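Local coordinates for putative metal binding protein (Coccidioides immitis, PDB 3CVG), which probably binds metal ions as a periplasmic-type solute-binding protein, although its function is unproven, at residues 82-85 / 86-89. Residues are numbered along the deposited sequence; the frame is centred on the assembly and turned at random.
Sequences SPVA and ERIS
S82 and E86 bond to each other twice at the N-terminus of helix 83-91, closing its first turn as a helix cap. This short helix follows strand 77-80 in a chain of the periplasmic-binding-protein superfamily, and S82 occupies the N-cap position. Its OG reaches forward over the turn to accept a weak bond from A85 N at 3.4 Å. E86 returns the contact from position N4: with CG beside its own backbone N (chi1 -79°) and a bend at chi2, the chain runs back along the S82 carbonyl toward the start of the helix. E86 OE2 takes the S82 N-H at 3.1 Å, the donor standing 50° out of the carboxylate plane, while OE1 lies 3.4 Å from P83 CA. T80 OG1 also bonds OE2, so two bonds grip OE2 of this buried side chain, and the helix N-terminus would be expected to favour its negative charge. H238 and L240 of strand 234-241 pack against the same side chain. In the reverse direction, E86 N donates to S82 O at 2.9 Å, the first i to i+4 bond of the helix. On the exposed flank V84 and I88 lie side by side, CG1 to CD1 at 4.0 Å, and I88 CG1 sits over one face of the R87 guanidinium, toward its rim. S89, one turn on from E86, folds its hydroxyl back onto the helix (chi1 73°); hydrogen-bonded also to S95 OG, S89 OG donates to E86 O at 2.6 Å.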
loop_
_atom_site.group_PDB
_atom_site.type_symbol
_atom_site.label_atom_id
_atom_site.label_comp_id
_atom_site.label_asym_id
_atom_site.label_seq_id
_atom_site.Cartn_x
_atom_site.Cartn_y
_atom_site.Cartn_z
ATOM N N SER A 82 2.848 -5.780 5.734
ATOM C CA SER A 82 2.906 -5.737 7.192
ATOM C C SER A 82 4.033 -6.611 7.745
ATOM O O SER A 82 3.862 -7.815 7.928
ATOM C CB SER A 82 1.567 -6.186 7.792
ATOM O OG SER A 82 1.625 -6.200 9.213
ATOM N N PRO A 83 5.208 -6.013 8.005
ATOM C CA PRO A 83 6.348 -6.770 8.540
ATOM C C PRO A 83 6.009 -7.640 9.759
ATOM O O PRO A 83 6.494 -8.770 9.876
ATOM C CB PRO A 83 7.356 -5.672 8.868
ATOM C CG PRO A 83 7.132 -4.693 7.760
ATOM C CD PRO A 83 5.606 -4.629 7.675
ATOM N N VAL A 84 5.178 -7.132 10.666
ATOM C CA VAL A 84 4.831 -7.916 11.851
ATOM C C VAL A 84 3.982 -9.131 11.505
ATOM O O VAL A 84 4.225 -10.234 12.010
ATOM C CB VAL A 84 4.068 -7.076 12.906
ATOM C CG1 VAL A 84 3.642 -7.971 14.072
ATOM C CG2 VAL A 84 4.953 -5.961 13.420
ATOM N N ALA A 85 2.982 -8.926 10.650
ATOM C CA ALA A 85 2.097 -10.009 10.246
ATOM C C ALA A 85 2.916 -11.041 9.480
ATOM O O ALA A 85 2.667 -12.246 9.572
ATOM C CB ALA A 85 0.957 -9.468 9.370
ATOM N N GLU A 86 3.894 -10.556 8.723
ATOM C CA GLU A 86 4.766 -11.430 7.950
ATOM C C GLU A 86 5.569 -12.311 8.911
ATOM O O GLU A 86 5.598 -13.531 8.763
ATOM C CB GLU A 86 5.689 -10.583 7.060
ATOM C CG GLU A 86 4.997 -10.062 5.793
ATOM C CD GLU A 86 5.531 -8.718 5.310
ATOM O OE1 GLU A 86 6.726 -8.418 5.544
ATOM O OE2 GLU A 86 4.755 -7.962 4.679
ATOM N N ARG A 87 6.204 -11.691 9.903
ATOM C CA ARG A 87 6.989 -12.424 10.897
ATOM C C ARG A 87 6.165 -13.500 11.602
ATOM O O ARG A 87 6.644 -14.613 11.827
ATOM C CB ARG A 87 7.553 -11.471 11.959
ATOM C CG ARG A 87 8.199 -12.194 13.149
ATOM C CD ARG A 87 8.729 -11.221 14.196
ATOM N NE ARG A 87 7.672 -10.590 14.982
ATOM C CZ ARG A 87 6.908 -11.227 15.867
ATOM N NH1 ARG A 87 7.075 -12.526 16.088
ATOM N NH2 ARG A 87 5.978 -10.559 16.533
ATOM N N ILE A 88 4.928 -13.163 11.952
ATOM C CA ILE A 88 4.061 -14.105 12.642
ATOM C C ILE A 88 3.618 -15.252 11.740
ATOM O O ILE A 88 3.502 -16.388 12.196
ATOM C CB ILE A 88 2.826 -13.384 13.234
ATOM C CG1 ILE A 88 3.295 -12.380 14.294
ATOM C CG2 ILE A 88 1.856 -14.403 13.848
ATOM C CD1 ILE A 88 2.175 -11.591 14.961
ATOM N N SER A 89 3.382 -14.966 10.462
ATOM C CA SER A 89 2.966 -16.012 9.529
ATOM C C SER A 89 4.073 -17.064 9.422
ATOM O O SER A 89 3.804 -18.260 9.291
ATOM C CB SER A 89 2.688 -15.423 8.143
ATOM O OG SER A 89 3.891 -15.067 7.480
#